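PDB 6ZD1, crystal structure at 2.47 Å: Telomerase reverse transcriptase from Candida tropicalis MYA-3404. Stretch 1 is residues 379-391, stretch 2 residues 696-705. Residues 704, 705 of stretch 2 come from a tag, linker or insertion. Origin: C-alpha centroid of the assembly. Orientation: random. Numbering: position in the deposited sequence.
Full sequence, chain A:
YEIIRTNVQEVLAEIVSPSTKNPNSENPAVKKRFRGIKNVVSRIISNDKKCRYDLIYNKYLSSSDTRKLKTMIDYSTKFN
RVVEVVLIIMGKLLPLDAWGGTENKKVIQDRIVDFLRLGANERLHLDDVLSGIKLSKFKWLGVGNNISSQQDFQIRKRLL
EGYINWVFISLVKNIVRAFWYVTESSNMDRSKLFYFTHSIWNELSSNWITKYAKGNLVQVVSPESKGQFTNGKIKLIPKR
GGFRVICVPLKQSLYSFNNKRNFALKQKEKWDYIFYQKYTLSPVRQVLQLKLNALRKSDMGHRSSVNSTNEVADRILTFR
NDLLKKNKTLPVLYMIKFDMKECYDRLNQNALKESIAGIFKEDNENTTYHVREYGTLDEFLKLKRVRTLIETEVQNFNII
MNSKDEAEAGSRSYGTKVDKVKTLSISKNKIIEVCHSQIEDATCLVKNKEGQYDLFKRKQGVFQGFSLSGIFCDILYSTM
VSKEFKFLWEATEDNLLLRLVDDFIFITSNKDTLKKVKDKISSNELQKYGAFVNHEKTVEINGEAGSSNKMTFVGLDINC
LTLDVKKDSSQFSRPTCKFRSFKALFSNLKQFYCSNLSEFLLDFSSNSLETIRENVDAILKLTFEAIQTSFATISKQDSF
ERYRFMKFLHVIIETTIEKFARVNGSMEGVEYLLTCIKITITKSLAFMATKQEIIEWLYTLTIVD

Stretch 1, residues 379-391: EFLKLKRVRTLIE
Stretch 2 696-705: EWLYTLTIVD

The two stretches belong to one chain and meet across at least 306 residues of sequence. They pair as a short antiparallel beta ladder that buries 629 Å², both sides summed. In stretch 1, Leu 381 to Thr 388 are loop; a strand follows at Leu 389 and Ile 390. Stretch 2 starts in the last part of a helix, turns at Thr 700 (phi/psi -90/3), and forms its strand at Thr 702 and Ile 703.

The register is set by two bridges. Leu 389 faces Ile 703 as a non-hydrogen-bonded pair, CA to CA 5.0 Å. Ile 390 faces Thr 702 as a hydrogen-bonded pair, CA to CA 5.7 Å. Backbone angles are extended: -114/119 at Leu 389, -129/168 at Ile 390, -134/170 at Thr 702 and -82/145 at Ile 703. Ile 390 N donates to Thr 702 O at 3.1 Å, and Thr 702 N donates to Ile 390 O at 2.9 Å. Both bonds are nearly straight, at 164° and 170°. A third bond, Val 704 N to Thr 388 O, is 2.9 Å long and more bent, at 146°. Two CA-H...O contacts continue the pairing beyond the strands: Leu 701 CA lies 3.3 Å from Ile 390 O, and Glu 391 CA lies 3.4 Å from Thr 700 O.

Val 704 covers the most surface, with 108 Å² of it under stretch 1. It comes from a tag, linker or insertion. Its CA-to-CB bond points toward stretch 1, and its chi1 of 147° lies between wells. Val 704 CG1 is 3.5 Å from Phe 380 CE2, an oblique approach to the ring. Val 704 CG2 is 3.6 Å from Ile 390 CG2. Phe 380 has chi1 m and chi2 81°. These contacts are apolar and rest on close packing. The edge of the Phe 380 ring also meets the chain end, with Phe 380 CE2 4.1 Å from Asp 705 O.

Glu 391 is next, with 89 Å². Its side chain extends with chi1 m, chi2 t and chi3 10°, which brings the carboxylate to the edge of the Trp 697 indole. Trp 697 has chi1 t and chi2 87°. Trp 697 NE1 donates to Glu 391 OE2 at 2.7 Å, but the angle of 126° makes this bond weak. The aliphatic part of the glutamate also packs: Glu 391 CG is 3.7 Å from Leu 701 CD2 and 3.8 Å from Thr 700 CG2.

Ile 390 covers 88 Å², with chi1 p and chi2 t. It shares a sheet face with Thr 702, chi1 p, and Ile 390 CG1 lies 3.9 Å from Thr 702 OG1. Leu 389 and Ile 703 take the other face. Leu 389 is m, t and Ile 703 is p, p, and Leu 389 CD2 meets Ile 703 CG2 at 4.0 Å.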

# COMPACT_ATOMS: atom_id res chain seq x y z
N GLU A 379 -13.63 0.36 -14.07
CA GLU A 379 -15.05 0.29 -14.52
C GLU A 379 -15.48 1.71 -14.92
O GLU A 379 -15.72 1.95 -16.12
CB GLU A 379 -15.94 -0.27 -13.41
CG GLU A 379 -17.15 -1.02 -13.93
CD GLU A 379 -17.12 -2.52 -13.69
OE1 GLU A 379 -18.19 -3.15 -13.78
OE2 GLU A 379 -16.03 -3.05 -13.41
N PHE A 380 -15.57 2.60 -13.92
CA PHE A 380 -15.92 4.01 -14.09
C PHE A 380 -15.00 4.66 -15.10
O PHE A 380 -15.43 5.18 -16.13
CB PHE A 380 -15.88 4.71 -12.73
CG PHE A 380 -16.73 4.02 -11.71
CD1 PHE A 380 -16.25 2.90 -11.05
CD2 PHE A 380 -18.02 4.44 -11.46
CE1 PHE A 380 -17.03 2.23 -10.14
CE2 PHE A 380 -18.81 3.77 -10.54
CZ PHE A 380 -18.32 2.66 -9.88
N LEU A 381 -13.70 4.65 -14.81
CA LEU A 381 -12.73 4.87 -15.87
C LEU A 381 -12.86 3.75 -16.90
O LEU A 381 -12.90 2.57 -16.54
CB LEU A 381 -11.32 4.98 -15.30
CG LEU A 381 -10.69 3.80 -14.55
CD1 LEU A 381 -9.70 3.10 -15.46
CD2 LEU A 381 -10.03 4.28 -13.28
N LYS A 382 -12.94 4.14 -18.17
CA LYS A 382 -13.30 3.35 -19.35
C LYS A 382 -14.80 3.10 -19.51
O LYS A 382 -15.17 2.46 -20.48
CB LYS A 382 -12.61 1.98 -19.40
CG LYS A 382 -11.12 1.95 -19.18
CD LYS A 382 -10.73 0.54 -18.72
CE LYS A 382 -9.45 0.03 -19.38
NZ LYS A 382 -9.13 -1.34 -18.89
N LEU A 383 -15.68 3.54 -18.60
CA LEU A 383 -17.10 3.61 -18.95
C LEU A 383 -17.79 4.90 -18.51
O LEU A 383 -18.91 5.15 -18.96
CB LEU A 383 -17.88 2.41 -18.38
CG LEU A 383 -17.44 0.94 -18.60
CD1 LEU A 383 -18.27 0.01 -17.73
CD2 LEU A 383 -17.51 0.49 -20.05
N LYS A 384 -17.16 5.72 -17.67
CA LYS A 384 -17.79 6.87 -17.01
C LYS A 384 -16.69 7.89 -16.68
O LYS A 384 -15.59 7.83 -17.22
CB LYS A 384 -18.57 6.44 -15.76
CG LYS A 384 -19.86 5.67 -16.02
CD LYS A 384 -20.49 5.18 -14.72
CE LYS A 384 -21.74 4.37 -14.99
NZ LYS A 384 -22.38 3.89 -13.72
N ARG A 385 -17.01 8.85 -15.81
CA ARG A 385 -16.09 9.91 -15.45
C ARG A 385 -15.73 9.89 -13.96
O ARG A 385 -16.38 9.25 -13.13
CB ARG A 385 -16.64 11.29 -15.87
CG ARG A 385 -16.59 11.49 -17.39
CD ARG A 385 -16.99 12.90 -17.82
NE ARG A 385 -16.90 13.06 -19.27
CZ ARG A 385 -17.24 14.17 -19.92
NH1 ARG A 385 -17.70 15.22 -19.25
NH2 ARG A 385 -17.13 14.23 -21.24
N VAL A 386 -14.64 10.61 -13.67
CA VAL A 386 -13.83 10.70 -12.45
C VAL A 386 -14.52 11.42 -11.29
O VAL A 386 -15.60 11.99 -11.47
CB VAL A 386 -12.47 11.36 -12.77
CG1 VAL A 386 -12.58 12.89 -12.73
CG2 VAL A 386 -11.38 10.84 -11.84
N ARG A 387 -13.92 11.36 -10.08
CA ARG A 387 -14.52 11.81 -8.82
C ARG A 387 -15.75 10.99 -8.42
O ARG A 387 -16.89 11.47 -8.38
CB ARG A 387 -14.87 13.30 -8.87
CG ARG A 387 -13.68 14.21 -9.11
CD ARG A 387 -14.14 15.65 -9.16
NE ARG A 387 -13.06 16.59 -9.44
CZ ARG A 387 -13.22 17.90 -9.57
NH1 ARG A 387 -14.43 18.43 -9.43
NH2 ARG A 387 -12.18 18.69 -9.83
N THR A 388 -15.48 9.71 -8.16
CA THR A 388 -16.44 8.69 -7.78
C THR A 388 -16.87 8.74 -6.29
O THR A 388 -17.44 7.76 -5.79
CB THR A 388 -15.86 7.31 -8.08
OG1 THR A 388 -15.01 6.91 -6.99
CG2 THR A 388 -15.05 7.33 -9.36
N LEU A 389 -16.59 9.81 -5.55
CA LEU A 389 -17.14 10.00 -4.21
C LEU A 389 -18.09 11.19 -4.23
O LEU A 389 -17.67 12.32 -4.51
CB LEU A 389 -16.04 10.22 -3.17
CG LEU A 389 -15.40 8.95 -2.60
CD1 LEU A 389 -14.28 9.31 -1.64
CD2 LEU A 389 -16.44 8.09 -1.90
N ILE A 390 -19.36 10.95 -3.91
CA ILE A 390 -20.43 11.92 -4.09
C ILE A 390 -21.23 12.07 -2.80
O ILE A 390 -21.10 11.28 -1.86
CB ILE A 390 -21.38 11.56 -5.25
CG1 ILE A 390 -21.85 10.10 -5.14
CG2 ILE A 390 -20.72 11.85 -6.59
CD1 ILE A 390 -22.95 9.74 -6.12
N GLU A 391 -22.05 13.11 -2.77
CA GLU A 391 -23.05 13.29 -1.73
C GLU A 391 -24.39 12.70 -2.16
O GLU A 391 -25.16 12.21 -1.34
CB GLU A 391 -23.21 14.77 -1.39
CG GLU A 391 -21.94 15.44 -0.94
CD GLU A 391 -22.12 16.92 -0.71
OE1 GLU A 391 -23.27 17.38 -0.72
OE2 GLU A 391 -21.10 17.61 -0.52
N GLU A 696 -22.28 16.54 9.53
CA GLU A 696 -23.46 16.21 8.73
C GLU A 696 -23.11 16.06 7.26
O GLU A 696 -23.62 15.17 6.58
CB GLU A 696 -24.53 17.29 8.92
CG GLU A 696 -25.79 17.03 8.12
CD GLU A 696 -26.76 18.18 8.19
OE1 GLU A 696 -26.37 19.26 8.69
OE2 GLU A 696 -27.92 18.01 7.76
N TRP A 697 -22.23 16.93 6.75
CA TRP A 697 -21.74 16.77 5.38
C TRP A 697 -20.94 15.49 5.24
O TRP A 697 -21.05 14.79 4.22
CB TRP A 697 -20.89 17.97 4.97
CG TRP A 697 -20.05 17.69 3.76
CD1 TRP A 697 -20.42 17.87 2.46
CD2 TRP A 697 -18.70 17.20 3.72
NE1 TRP A 697 -19.40 17.51 1.62
CE2 TRP A 697 -18.33 17.10 2.37
CE3 TRP A 697 -17.78 16.83 4.71
CZ2 TRP A 697 -17.07 16.65 1.97
CZ3 TRP A 697 -16.52 16.39 4.31
CH2 TRP A 697 -16.18 16.30 2.96
N LEU A 698 -20.14 15.16 6.25
CA LEU A 698 -19.32 13.96 6.18
C LEU A 698 -20.18 12.71 6.05
O LEU A 698 -19.88 11.82 5.25
CB LEU A 698 -18.43 13.88 7.43
CG LEU A 698 -17.56 12.64 7.61
CD1 LEU A 698 -16.38 12.70 6.66
CD2 LEU A 698 -17.10 12.54 9.06
N TYR A 699 -21.29 12.66 6.79
CA TYR A 699 -22.11 11.46 6.82
C TYR A 699 -22.91 11.27 5.54
O TYR A 699 -23.42 10.16 5.31
CB TYR A 699 -23.07 11.50 8.01
CG TYR A 699 -22.38 11.31 9.35
CD1 TYR A 699 -21.03 11.00 9.42
CD2 TYR A 699 -23.09 11.43 10.54
CE1 TYR A 699 -20.40 10.83 10.63
CE2 TYR A 699 -22.47 11.25 11.76
CZ TYR A 699 -21.13 10.95 11.80
OH TYR A 699 -20.49 10.77 13.01
N THR A 700 -23.01 12.28 4.69
CA THR A 700 -23.79 12.16 3.46
C THR A 700 -22.96 11.66 2.29
O THR A 700 -23.49 11.53 1.18
CB THR A 700 -24.43 13.51 3.10
OG1 THR A 700 -25.50 13.29 2.18
CG2 THR A 700 -23.42 14.43 2.45
N LEU A 701 -21.68 11.35 2.50
CA LEU A 701 -20.82 10.90 1.42
C LEU A 701 -21.00 9.41 1.19
O LEU A 701 -21.03 8.62 2.13
CB LEU A 701 -19.36 11.19 1.76
CG LEU A 701 -18.99 12.66 1.98
CD1 LEU A 701 -17.52 12.78 2.36
CD2 LEU A 701 -19.30 13.48 0.74
N THR A 702 -21.12 9.03 -0.08
CA THR A 702 -21.26 7.64 -0.50
C THR A 702 -20.32 7.38 -1.68
O THR A 702 -19.74 8.30 -2.26
CB THR A 702 -22.70 7.30 -0.91
OG1 THR A 702 -23.11 8.17 -1.98
CG2 THR A 702 -23.65 7.45 0.26
N ILE A 703 -20.19 6.11 -2.02
CA ILE A 703 -19.49 5.72 -3.24
C ILE A 703 -20.45 5.84 -4.41
O ILE A 703 -21.66 5.60 -4.28
CB ILE A 703 -18.92 4.30 -3.11
CG1 ILE A 703 -19.86 3.39 -2.32
CG2 ILE A 703 -17.54 4.33 -2.46
CD1 ILE A 703 -20.97 2.74 -3.13
N VAL A 704 -19.92 6.25 -5.57
CA VAL A 704 -20.76 6.47 -6.74
C VAL A 704 -21.45 5.17 -7.15
O VAL A 704 -20.81 4.11 -7.22
CB VAL A 704 -19.93 7.06 -7.89
CG1 VAL A 704 -20.45 6.59 -9.24
CG2 VAL A 704 -19.96 8.57 -7.83
N ASP A 705 -22.75 5.25 -7.40
CA ASP A 705 -23.54 4.09 -7.77
C ASP A 705 -23.77 4.03 -9.27
O ASP A 705 -22.83 4.16 -10.06
CB ASP A 705 -24.88 4.11 -7.03
CG ASP A 705 -25.77 5.26 -7.46
OD1 ASP A 705 -26.85 5.00 -8.01
OD2 ASP A 705 -25.37 6.43 -7.26